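PDB 5NMU: Cbs-cp12 from Microcystis aeruginosa PCC 7806, which joins a pair of CBS domains to a CP12 domain in a hexamer and probably takes part in the redox regulation of photosynthesis. Local coordinates for residues A[38-43]-A[112-117]; A[53-58]-A[103-108]; A[59-64]-A[75-80]; A[133-136]-A[140-143]. All blocks are in the same frame, centred on the assembly; numbering follows the deposited sequence.

Interaction 1 of 4, residues A[38-43]-A[112-117]; sequences GLIVEP and KTLLGI
Gly38 and Ile117 meet at the one flat group touched in this contact, the peptide carbonyl of Gly38: its oxygen, Gly38 O, has the methyl Ile117 CD1 at 3.7 Å. No ring, carboxylate or guanidinium is engaged, and no hydrogen bond joins 38-43 to 112-117. The rest is aliphatic. Ile40 points at the other strand and meets two partners there. Its CD1, at the tip of the long branch, lies 3.7 Å from Ile117 CD1, the two chains running past each other in opposite senses. The root of the same branch, Ile40 CG1, is 4.2 Å from Leu114 CD1, and Ile40 CG2 is 4.1 Å from Leu114 CD2, with Leu114 set aslant. The CG2 methyl of Ile40 is placed opposite the backbone N (chi1 -57°). Ile117, by contrast, has its longer branch opposite its own N (chi1 -172°) and carries CD1 across to Gly38, where the lack of a side chain lets this methyl come up to the backbone. Leu115 and Gly116 both face Val108, a classic beta bulge in strand 113-119. Pro107 lies against both Ile40 and Leu114, and Tyr50 also touches these two side chains. The reverse side of strand 38-41 is used differently: Leu39 packs on helix 24-34. Strands 38-41 and 113-117 approach to 8.7 Å between axes at 160°, nearly antiparallel, yet with no hydrogen bond between them. Such sheet-against-sheet packing of two CBS repeats is characteristic of the Bateman module.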
loop_
_atom_site.group_PDB
_atom_site.type_symbol
_atom_site.label_atom_id
_atom_site.label_comp_id
_atom_site.label_asym_id
_atom_site.label_seq_id
_atom_site.Cartn_x
_atom_site.Cartn_y
_atom_site.Cartn_z
ATOM N N GLY A 38 19.231 -7.180 11.551
ATOM C CA GLY A 38 19.216 -7.755 10.218
ATOM C C GLY A 38 20.382 -8.703 10.038
ATOM O O GLY A 38 21.440 -8.464 10.585
ATOM N N LEU A 39 20.155 -9.817 9.352
ATOM C CA LEU A 39 21.209 -10.719 8.941
ATOM C C LEU A 39 21.207 -10.813 7.435
ATOM O O LEU A 39 20.151 -10.944 6.781
ATOM C CB LEU A 39 20.975 -12.136 9.451
ATOM C CG LEU A 39 20.961 -12.370 10.900
ATOM C CD1 LEU A 39 20.466 -13.815 11.168
ATOM C CD2 LEU A 39 22.362 -12.117 11.454
ATOM N N ILE A 40 22.408 -10.804 6.872
ATOM C CA ILE A 40 22.538 -10.919 5.434
ATOM C C ILE A 40 22.591 -12.405 5.083
ATOM O O ILE A 40 23.294 -13.194 5.729
ATOM C CB ILE A 40 23.808 -10.225 4.952
ATOM C CG1 ILE A 40 23.847 -8.764 5.369
ATOM C CG2 ILE A 40 23.955 -10.428 3.463
ATOM C CD1 ILE A 40 22.618 -7.975 5.016
ATOM N N VAL A 41 21.868 -12.787 4.046
ATOM C CA VAL A 41 21.836 -14.166 3.607
ATOM C C VAL A 41 22.948 -14.421 2.553
ATOM O O VAL A 41 23.028 -13.738 1.485
ATOM C CB VAL A 41 20.500 -14.501 2.991
ATOM C CG1 VAL A 41 20.536 -15.889 2.326
ATOM C CG2 VAL A 41 19.392 -14.414 4.066
ATOM N N GLU A 42 23.695 -15.477 2.813
ATOM C CA GLU A 42 24.949 -15.771 2.133
ATOM C C GLU A 42 24.686 -16.243 0.690
ATOM O O GLU A 42 23.960 -17.174 0.505
ATOM C CB GLU A 42 25.672 -16.866 2.947
ATOM C CG GLU A 42 27.014 -17.332 2.378
ATOM C CD GLU A 42 27.797 -18.193 3.369
ATOM O OE1 GLU A 42 27.160 -18.784 4.275
ATOM O OE2 GLU A 42 29.053 -18.261 3.231
ATOM N N PRO A 43 25.265 -15.584 -0.330
ATOM C CA PRO A 43 25.163 -16.076 -1.701
ATOM C C PRO A 43 25.686 -17.488 -1.788
ATOM O O PRO A 43 26.668 -17.820 -1.134
ATOM C CB PRO A 43 26.092 -15.139 -2.474
ATOM C CG PRO A 43 26.072 -13.864 -1.688
ATOM C CD PRO A 43 25.997 -14.302 -0.263
ATOM N N LYS A 112 30.368 -7.832 -5.955
ATOM C CA LYS A 112 29.845 -9.018 -5.274
ATOM C C LYS A 112 30.273 -9.130 -3.790
ATOM O O LYS A 112 29.966 -10.144 -3.161
ATOM C CB LYS A 112 30.291 -10.280 -6.033
ATOM C CG LYS A 112 31.764 -10.701 -5.824
ATOM C CD LYS A 112 32.025 -12.000 -6.589
ATOM C CE LYS A 112 33.372 -12.687 -6.338
ATOM N NZ LYS A 112 33.678 -12.972 -4.905
ATOM N N THR A 113 31.006 -8.123 -3.273
ATOM C CA THR A 113 31.646 -8.195 -1.959
ATOM C C THR A 113 30.854 -7.453 -0.880
ATOM O O THR A 113 30.624 -6.244 -0.972
ATOM C CB THR A 113 33.124 -7.672 -1.943
ATOM O OG1 THR A 113 33.944 -8.410 -2.879
ATOM C CG2 THR A 113 33.756 -7.860 -0.554
ATOM N N LEU A 114 30.514 -8.180 0.177
ATOM C CA LEU A 114 29.736 -7.667 1.296
ATOM C C LEU A 114 30.683 -6.870 2.155
ATOM O O LEU A 114 31.767 -7.330 2.422
ATOM C CB LEU A 114 29.127 -8.840 2.089
ATOM C CG LEU A 114 28.370 -8.510 3.396
ATOM C CD1 LEU A 114 27.163 -7.649 3.080
ATOM C CD2 LEU A 114 27.935 -9.761 4.131
ATOM N N LEU A 115 30.314 -5.645 2.510
ATOM C CA LEU A 115 31.176 -4.778 3.356
ATOM C C LEU A 115 30.589 -4.465 4.731
ATOM O O LEU A 115 31.309 -4.114 5.639
ATOM C CB LEU A 115 31.447 -3.440 2.650
ATOM C CG LEU A 115 32.245 -3.448 1.365
ATOM C CD1 LEU A 115 32.295 -2.037 0.792
ATOM C CD2 LEU A 115 33.660 -3.964 1.632
ATOM N N GLY A 116 29.273 -4.527 4.855
ATOM C CA GLY A 116 28.614 -4.026 6.034
ATOM C C GLY A 116 27.113 -4.089 5.841
ATOM O O GLY A 116 26.610 -4.658 4.843
ATOM N N ILE A 117 26.397 -3.503 6.800
ATOM C CA ILE A 117 24.956 -3.424 6.775
ATOM C C ILE A 117 24.610 -2.002 7.234
ATOM O O ILE A 117 25.220 -1.461 8.151
ATOM C CB ILE A 117 24.340 -4.542 7.636
ATOM C CG1 ILE A 117 22.827 -4.617 7.473
ATOM C CG2 ILE A 117 24.714 -4.394 9.119
ATOM C CD1 ILE A 117 22.238 -5.903 8.098
#

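Interaction 2 of 4, residues A[53-58]-A[103-108]; sequences VTETDI and IRRAPV
Thr54 begins the capping box at the start of helix 55-63 and also touches Arg105 of the second CBS repeat, with Thr54 CG2 3.9 Å from Arg105 CD. The hydroxyl is turned inward over the helix start, between backbone N and carbonyl carbon (chi1 70°), where Thr54 OG1 accepts from Asp57 N at 3.0 Å and, weakly, from Thr56 N. In return Thr54 N donates to Asp57 OD2 at 2.8 Å, reaching the anti side of the carboxylate 28° out of its plane. With a valine in place of Thr54, the amide of Asp57 is likely to lose its side-chain acceptor, and the helix start would be less firmly capped. The Thr-Glu-Thr-Asp sequence fits the (S/T)-x-x-D signature of CBS domains, whose aspartate in nucleotide-binding relatives typically holds the ribose; whether it does so here is not established. Next to it, Glu55 and Arg105 form a salt bridge of charges alone: Glu55 OE2 and Arg105 NH2 are 3.6 Å apart, but the oxygen stands well out of the guanidinium plane and the two groups are turned 72° to each other. Water 1 makes the directed link, donating to Glu55 OE2 at 2.8 Å and accepting from Arg105 NH2 at 2.9 Å, in plane at the guanidinium edge. The other carboxylate oxygen, Glu55 OE1, is hydrogen-bonded to Ser121 of the second subunit. Thr56 crosses Arg104 at about a right angle, its methyl CG2 3.4 Å from Arg104 NH2, and Arg104 of the second subunit packs on Thr56 as well.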
loop_
_atom_site.group_PDB
_atom_site.type_symbol
_atom_site.label_atom_id
_atom_site.label_comp_id
_atom_site.label_asym_id
_atom_site.label_seq_id
_atom_site.Cartn_x
_atom_site.Cartn_y
_atom_site.Cartn_z
ATOM N N VAL A 53 17.287 -10.944 5.949
ATOM C CA VAL A 53 16.195 -11.241 6.863
ATOM C C VAL A 53 16.328 -10.279 8.059
ATOM O O VAL A 53 17.457 -10.066 8.599
ATOM C CB VAL A 53 16.156 -12.745 7.234
ATOM C CG1 VAL A 53 17.396 -13.243 7.922
ATOM C CG2 VAL A 53 14.954 -13.020 8.100
ATOM N N THR A 54 15.201 -9.655 8.395
ATOM C CA THR A 54 15.152 -8.572 9.383
ATOM C C THR A 54 14.310 -8.918 10.550
ATOM O O THR A 54 13.496 -9.856 10.479
ATOM C CB THR A 54 14.540 -7.284 8.820
ATOM O OG1 THR A 54 13.127 -7.441 8.596
ATOM C CG2 THR A 54 15.264 -6.869 7.523
ATOM N N GLU A 55 14.485 -8.152 11.622
ATOM C CA GLU A 55 13.589 -8.241 12.787
ATOM C C GLU A 55 12.097 -8.198 12.451
ATOM O O GLU A 55 11.291 -8.891 13.097
ATOM C CB GLU A 55 13.925 -7.176 13.825
ATOM C CG GLU A 55 13.758 -5.735 13.337
ATOM C CD GLU A 55 14.066 -4.722 14.408
ATOM O OE1 GLU A 55 14.447 -5.150 15.483
ATOM O OE2 GLU A 55 13.948 -3.484 14.165
ATOM N N THR A 56 11.739 -7.351 11.491
ATOM C CA THR A 56 10.376 -7.120 11.075
ATOM C C THR A 56 9.893 -8.345 10.310
ATOM O O THR A 56 8.736 -8.738 10.500
ATOM C CB THR A 56 10.263 -5.769 10.258
ATOM O OG1 THR A 56 10.701 -4.656 11.074
ATOM C CG2 THR A 56 8.921 -5.468 9.904
ATOM N N ASP A 57 10.746 -9.000 9.506
ATOM C CA ASP A 57 10.322 -10.246 8.859
ATOM C C ASP A 57 9.942 -11.288 9.929
ATOM O O ASP A 57 8.940 -12.024 9.780
ATOM C CB ASP A 57 11.425 -10.892 7.975
ATOM C CG ASP A 57 11.849 -10.011 6.781
ATOM O OD1 ASP A 57 10.935 -9.489 6.109
ATOM O OD2 ASP A 57 13.071 -9.870 6.515
ATOM N N ILE A 58 10.826 -11.408 10.924
ATOM C CA ILE A 58 10.678 -12.391 11.947
ATOM C C ILE A 58 9.406 -12.150 12.795
ATOM O O ILE A 58 8.608 -13.043 12.959
ATOM C CB ILE A 58 11.940 -12.541 12.794
ATOM C CG1 ILE A 58 13.050 -13.146 11.930
ATOM C CG2 ILE A 58 11.686 -13.476 13.975
ATOM C CD1 ILE A 58 14.439 -12.967 12.488
ATOM N N ILE A 103 12.087 0.217 3.072
ATOM C CA ILE A 103 12.878 -0.684 3.891
ATOM C C ILE A 103 13.571 0.131 4.941
ATOM O O ILE A 103 13.588 1.352 4.855
ATOM C CB ILE A 103 13.940 -1.469 3.107
ATOM C CG1 ILE A 103 14.895 -0.502 2.397
ATOM C CG2 ILE A 103 13.243 -2.457 2.152
ATOM C CD1 ILE A 103 15.989 -1.216 1.634
ATOM N N ARG A 104 14.128 -0.541 5.933
ATOM C CA ARG A 104 14.814 0.129 7.041
ATOM C C ARG A 104 16.273 -0.271 7.126
ATOM O O ARG A 104 17.001 0.275 7.971
ATOM C CB ARG A 104 14.083 -0.153 8.351
ATOM C CG ARG A 104 12.713 0.542 8.344
ATOM C CD ARG A 104 11.694 -0.128 9.187
ATOM N NE ARG A 104 11.492 -1.551 8.833
ATOM C CZ ARG A 104 10.623 -2.037 7.967
ATOM N NH1 ARG A 104 9.809 -1.243 7.299
ATOM N NH2 ARG A 104 10.578 -3.351 7.784
ATOM N N ARG A 105 16.734 -1.113 6.206
ATOM C CA ARG A 105 17.969 -1.878 6.416
ATOM C C ARG A 105 18.447 -2.520 5.093
ATOM O O ARG A 105 17.621 -3.051 4.363
ATOM C CB ARG A 105 17.486 -3.017 7.361
ATOM C CG ARG A 105 18.396 -3.476 8.331
ATOM C CD ARG A 105 17.617 -4.352 9.321
ATOM N NE ARG A 105 16.690 -3.555 10.085
ATOM C CZ ARG A 105 16.989 -2.699 11.048
ATOM N NH1 ARG A 105 18.216 -2.491 11.387
ATOM N NH2 ARG A 105 16.028 -2.019 11.652
ATOM N N ALA A 106 19.743 -2.484 4.776
ATOM C CA ALA A 106 20.269 -3.088 3.518
ATOM C C ALA A 106 21.729 -3.493 3.657
ATOM O O ALA A 106 22.479 -2.859 4.392
ATOM C CB ALA A 106 20.088 -2.148 2.344
ATOM N N PRO A 107 22.130 -4.580 2.992
ATOM C CA PRO A 107 23.598 -4.836 2.970
ATOM C C PRO A 107 24.275 -3.720 2.182
ATOM O O PRO A 107 23.681 -3.208 1.223
ATOM C CB PRO A 107 23.734 -6.150 2.199
ATOM C CG PRO A 107 22.532 -6.164 1.313
ATOM C CD PRO A 107 21.396 -5.530 2.134
ATOM N N VAL A 108 25.463 -3.349 2.637
ATOM C CA VAL A 108 26.420 -2.574 1.872
ATOM C C VAL A 108 27.319 -3.499 1.058
ATOM O O VAL A 108 28.086 -4.258 1.611
ATOM C CB VAL A 108 27.267 -1.634 2.720
ATOM C CG1 VAL A 108 28.274 -0.855 1.822
ATOM C CG2 VAL A 108 26.372 -0.656 3.462
HETATM O O HOH W 1 13.120 -1.924 12.004
#

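Interaction 3 of 4, residues A[59-64]-A[75-80]; sequences VYKVAA and YEIMAK
Lys61 and Ile77 share the one hydrogen bond between 59-64 and 75-80, with Lys61 NZ donating to Ile77 O at 3.0 Å. The ammonium approaches with a C=O...N angle of 142° and is tilted 16° from the carbonyl plane. Lys61 reaches it because its chain is fully extended beyond CG. Asp57, one turn earlier on the same helix, supplies the second partner of NZ: a salt bridge through OD1. The cation is thus shared between a carboxylate and a main-chain carbonyl, while Asp57 uses its other oxygen, OD2, in the capping box.

Apolar contact makes up the rest, and Ile77 supplies all of it from segment 75-80. The stem of Lys61 lies slantwise along the isoleucine, Lys61 CB standing 3.8 Å from Ile77 CG2. Val62 meets the same side chain at about a right angle, with its methyl CG2 4.0 Å from Ile77 CD1. Ile77 has CG1 lodged between its backbone N and carbonyl carbon (chi1 59°) and CG2 beside that N, so that both CG2 and the terminal CD1 come up against the Val62 methyl.

Along the backbone, a wider pi-type turn runs over 59-63, Ala64 N donating to Val59 O at 2.8 Å. The irregular segment 75-80 lies, along the chain, in the loop between helices 55-63 and 91-101. Ile77 bridges from helix 55-63 to Val53 of strand 51-54 and Val24 of helix 24-34, while Val59, Tyr60 and Ala63 of helix 55-63, and Ala64 just after them, pack on the second subunit.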
loop_
_atom_site.group_PDB
_atom_site.type_symbol
_atom_site.label_atom_id
_atom_site.label_comp_id
_atom_site.label_asym_id
_atom_site.label_seq_id
_atom_site.Cartn_x
_atom_site.Cartn_y
_atom_site.Cartn_z
ATOM N N VAL A 59 9.227 -10.930 13.271
ATOM C CA VAL A 59 8.059 -10.577 14.057
ATOM C C VAL A 59 6.745 -10.649 13.261
ATOM O O VAL A 59 5.722 -11.207 13.768
ATOM C CB VAL A 59 8.276 -9.176 14.675
ATOM C CG1 VAL A 59 7.006 -8.682 15.356
ATOM C CG2 VAL A 59 9.448 -9.217 15.639
ATOM N N TYR A 60 6.737 -10.082 12.029
ATOM C CA TYR A 60 5.510 -10.088 11.217
ATOM C C TYR A 60 5.150 -11.452 10.673
ATOM O O TYR A 60 3.988 -11.783 10.637
ATOM C CB TYR A 60 5.583 -9.147 10.027
ATOM C CG TYR A 60 5.511 -7.672 10.344
ATOM C CD1 TYR A 60 5.653 -7.151 11.654
ATOM C CD2 TYR A 60 5.354 -6.780 9.322
ATOM C CE1 TYR A 60 5.622 -5.774 11.910
ATOM C CE2 TYR A 60 5.264 -5.417 9.564
ATOM C CZ TYR A 60 5.431 -4.909 10.847
ATOM O OH TYR A 60 5.380 -3.542 10.956
ATOM N N LYS A 61 6.123 -12.230 10.226
ATOM C CA LYS A 61 5.823 -13.463 9.472
ATOM C C LYS A 61 5.850 -14.720 10.313
ATOM O O LYS A 61 5.285 -15.726 9.901
ATOM C CB LYS A 61 6.792 -13.603 8.315
ATOM C CG LYS A 61 6.737 -12.371 7.404
ATOM C CD LYS A 61 7.724 -12.483 6.244
ATOM C CE LYS A 61 7.598 -11.296 5.333
ATOM N NZ LYS A 61 8.845 -11.272 4.579
ATOM N N VAL A 62 6.515 -14.674 11.469
ATOM C CA VAL A 62 6.720 -15.840 12.283
ATOM C C VAL A 62 5.926 -15.592 13.559
ATOM O O VAL A 62 4.855 -16.228 13.738
ATOM C CB VAL A 62 8.219 -16.152 12.526
ATOM C CG1 VAL A 62 8.358 -17.484 13.239
ATOM C CG2 VAL A 62 8.990 -16.179 11.207
ATOM N N ALA A 63 6.388 -14.655 14.411
ATOM C CA ALA A 63 5.725 -14.435 15.732
ATOM C C ALA A 63 4.240 -14.072 15.626
ATOM O O ALA A 63 3.414 -14.621 16.358
ATOM C CB ALA A 63 6.465 -13.388 16.547
ATOM N N ALA A 64 3.911 -13.146 14.734
ATOM C CA ALA A 64 2.533 -12.687 14.573
ATOM C C ALA A 64 1.536 -13.754 14.176
ATOM O O ALA A 64 0.361 -13.568 14.413
ATOM C CB ALA A 64 2.440 -11.535 13.599
ATOM N N TYR A 75 14.818 -19.051 4.247
ATOM C CA TYR A 75 14.353 -18.841 2.884
ATOM C C TYR A 75 12.865 -18.541 2.778
ATOM O O TYR A 75 12.462 -17.850 1.819
ATOM C CB TYR A 75 14.733 -19.998 1.971
ATOM C CG TYR A 75 14.048 -21.320 2.216
ATOM C CD1 TYR A 75 12.775 -21.572 1.699
ATOM C CD2 TYR A 75 14.710 -22.359 2.896
ATOM C CE1 TYR A 75 12.173 -22.803 1.848
ATOM C CE2 TYR A 75 14.091 -23.604 3.077
ATOM C CZ TYR A 75 12.831 -23.780 2.563
ATOM O OH TYR A 75 12.239 -24.949 2.695
ATOM N N GLU A 76 12.065 -19.032 3.734
ATOM C CA GLU A 76 10.635 -18.771 3.684
ATOM C C GLU A 76 10.287 -17.336 4.059
ATOM O O GLU A 76 9.222 -16.902 3.717
ATOM C CB GLU A 76 9.842 -19.725 4.582
ATOM C CG GLU A 76 10.061 -21.217 4.315
ATOM C CD GLU A 76 9.422 -22.060 5.401
ATOM O OE1 GLU A 76 8.178 -22.086 5.485
ATOM O OE2 GLU A 76 10.157 -22.638 6.206
ATOM N N ILE A 77 11.152 -16.604 4.772
ATOM C CA ILE A 77 10.835 -15.234 5.202
ATOM C C ILE A 77 11.739 -14.123 4.618
ATOM O O ILE A 77 11.346 -12.950 4.621
ATOM C CB ILE A 77 10.736 -15.108 6.742
ATOM C CG1 ILE A 77 12.006 -15.504 7.438
ATOM C CG2 ILE A 77 9.609 -16.004 7.264
ATOM C CD1 ILE A 77 12.053 -15.072 8.896
ATOM N N MET A 78 12.920 -14.497 4.115
ATOM C CA MET A 78 13.894 -13.540 3.644
ATOM C C MET A 78 13.430 -12.787 2.421
ATOM O O MET A 78 12.504 -13.220 1.730
ATOM C CB MET A 78 15.199 -14.243 3.302
ATOM C CG MET A 78 15.201 -15.036 2.007
ATOM S SD MET A 78 16.660 -16.072 1.926
ATOM C CE MET A 78 16.324 -16.996 0.410
ATOM N N ALA A 79 14.166 -11.717 2.130
ATOM C CA ALA A 79 14.066 -10.996 0.884
ATOM C C ALA A 79 15.282 -11.306 0.044
ATOM O O ALA A 79 16.369 -10.995 0.415
ATOM C CB ALA A 79 13.976 -9.499 1.152
ATOM N N LYS A 80 15.107 -11.960 -1.084
ATOM C CA LYS A 80 16.246 -12.362 -1.880
ATOM C C LYS A 80 15.741 -12.404 -3.282
ATOM O O LYS A 80 14.766 -13.092 -3.504
ATOM C CB LYS A 80 16.779 -13.727 -1.502
ATOM C CG LYS A 80 18.009 -14.138 -2.312
ATOM C CD LYS A 80 18.600 -15.479 -1.868
ATOM C CE LYS A 80 19.687 -15.976 -2.816
ATOM N NZ LYS A 80 20.615 -16.874 -2.079
#

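Interaction 4 of 4, residues A[133-136]-A[140-143]; sequences PKRL and DEIE
Arg135 and Glu141 form the close part of this contact, a salt bridge made at two places. Arg135 NE donates to Glu141 OE2 at 2.9 Å with an N-H...O angle of 130°, so the bond is bent; it meets the oxygen on the syn side, and that oxygen lies 35° out of the guanidinium plane. Arg135 NH2 comes within 2.8 Å of Glu141 OE1, which stands over one face of the guanidinium. The two groups are far from coplanar, and the side chains cross at about a right angle: the pairing is a carboxylate leaning over a guanidinium rather than a flat, side-by-side fork. The arginine reaches it because CG is opposite the backbone N (chi1 174°) and the chain stays extended through to NE.

The loose side is the backbone. Leu136 O comes no nearer to Glu141 OE2 than 3.8 Å, the Leu136 side chain leaves the contact for helix 91-101, and both Arg135 and Glu141 remain partly exposed at the surface.

Arg135 also engages Glu176 through NH1, and replacing it by a methionine would probably leave both glutamates without their cationic mate. Glu141 lies near the start of helix 138-156, where the helix dipole would be expected to suit its negative charge. Leu173 of helix 161-178 touches Arg135 and Glu141 together, so the connecting segment 133-136 is tied to both helices of the CP12 hairpin, while Asp140 and Glu143 on helix 138-156 form salt bridges with Arg44 and Arg19 of the third subunit.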
loop_
_atom_site.group_PDB
_atom_site.type_symbol
_atom_site.label_atom_id
_atom_site.label_comp_id
_atom_site.label_asym_id
_atom_site.label_seq_id
_atom_site.Cartn_x
_atom_site.Cartn_y
_atom_site.Cartn_z
ATOM N N PRO A 133 22.049 19.513 5.954
ATOM C CA PRO A 133 20.920 18.969 5.189
ATOM C C PRO A 133 21.163 19.188 3.680
ATOM O O PRO A 133 21.494 20.285 3.278
ATOM C CB PRO A 133 19.721 19.773 5.680
ATOM C CG PRO A 133 20.303 21.029 6.225
ATOM C CD PRO A 133 21.678 20.702 6.723
ATOM N N LYS A 134 21.016 18.134 2.875
ATOM C CA LYS A 134 21.291 18.237 1.424
ATOM C C LYS A 134 19.965 18.210 0.683
ATOM O O LYS A 134 19.262 17.216 0.729
ATOM C CB LYS A 134 22.270 17.132 0.985
ATOM C CG LYS A 134 23.589 17.209 1.770
ATOM C CD LYS A 134 24.813 16.703 1.022
ATOM C CE LYS A 134 25.778 16.016 1.999
ATOM N NZ LYS A 134 25.354 14.636 2.465
ATOM N N ARG A 135 19.599 19.353 0.117
ATOM C CA ARG A 135 18.417 19.483 -0.737
ATOM C C ARG A 135 18.589 18.557 -1.955
ATOM O O ARG A 135 19.563 18.697 -2.732
ATOM C CB ARG A 135 18.286 20.933 -1.159
ATOM C CG ARG A 135 17.191 21.221 -2.165
ATOM C CD ARG A 135 17.105 22.721 -2.442
ATOM N NE ARG A 135 15.881 23.027 -3.175
ATOM C CZ ARG A 135 15.323 24.227 -3.304
ATOM N NH1 ARG A 135 15.858 25.329 -2.760
ATOM N NH2 ARG A 135 14.184 24.316 -3.991
ATOM N N LEU A 136 17.705 17.571 -2.071
ATOM C CA LEU A 136 17.867 16.518 -3.067
ATOM C C LEU A 136 17.770 17.099 -4.497
ATOM O O LEU A 136 16.986 18.026 -4.790
ATOM C CB LEU A 136 16.863 15.348 -2.867
ATOM C CG LEU A 136 17.256 14.123 -2.008
ATOM C CD1 LEU A 136 18.161 13.152 -2.755
ATOM C CD2 LEU A 136 17.903 14.493 -0.673
ATOM N N ASP A 140 20.345 19.468 -10.334
ATOM C CA ASP A 140 19.381 19.417 -11.426
ATOM C C ASP A 140 18.526 20.700 -11.382
ATOM O O ASP A 140 18.260 21.285 -12.442
ATOM C CB ASP A 140 18.516 18.150 -11.370
ATOM C CG ASP A 140 19.346 16.853 -11.447
ATOM O OD1 ASP A 140 20.253 16.720 -12.270
ATOM O OD2 ASP A 140 19.126 15.949 -10.640
ATOM N N GLU A 141 18.155 21.166 -10.184
ATOM C CA GLU A 141 17.362 22.396 -10.053
ATOM C C GLU A 141 18.098 23.638 -10.555
ATOM O O GLU A 141 17.491 24.488 -11.141
ATOM C CB GLU A 141 16.958 22.723 -8.612
ATOM C CG GLU A 141 16.081 21.721 -7.904
ATOM C CD GLU A 141 15.566 22.244 -6.569
ATOM O OE1 GLU A 141 15.064 23.374 -6.505
ATOM O OE2 GLU A 141 15.619 21.484 -5.600
ATOM N N ILE A 142 19.379 23.736 -10.207
ATOM C CA ILE A 142 20.281 24.793 -10.646
ATOM C C ILE A 142 20.384 24.749 -12.184
ATOM O O ILE A 142 20.179 25.763 -12.862
ATOM C CB ILE A 142 21.685 24.669 -9.957
ATOM C CG1 ILE A 142 21.593 24.944 -8.453
ATOM C CG2 ILE A 142 22.716 25.603 -10.582
ATOM C CD1 ILE A 142 22.889 24.691 -7.709
ATOM N N GLU A 143 20.680 23.570 -12.721
ATOM C CA GLU A 143 20.837 23.444 -14.146
ATOM C C GLU A 143 19.499 23.843 -14.823
ATOM O O GLU A 143 19.500 24.656 -15.750
ATOM C CB GLU A 143 21.361 22.052 -14.522
ATOM C CG GLU A 143 21.707 21.867 -16.013
ATOM C CD GLU A 143 22.372 20.495 -16.329
ATOM O OE1 GLU A 143 22.942 20.361 -17.457
ATOM O OE2 GLU A 143 22.308 19.543 -15.484
#

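Overall arrangement
Interactions 1, 2 and 3 form one continuous cluster in the CBS part. Centres of interactions 1 and 2 are 11 Å apart; both join the two sheets, and Leu115 N lies 2.8 Å from Val108 O, a probable hydrogen bond. Interactions 2 and 3 share helix 55-63, with centres 10 Å apart, and Ile58 CG1 meets Ile77 CD1 at 3.7 Å. Between interactions 1 and 3, Val41 CG2 packs on Met78 SD at 3.8 Å. Interaction 4 lies across the chain's centre, at the passage into the CP12 part, its nearest atoms about 15 Å from interaction 2 and about 23 Å from interaction 3. Interactions 2, 3 and 4 touch the second subunit, 3 and 4 also the third.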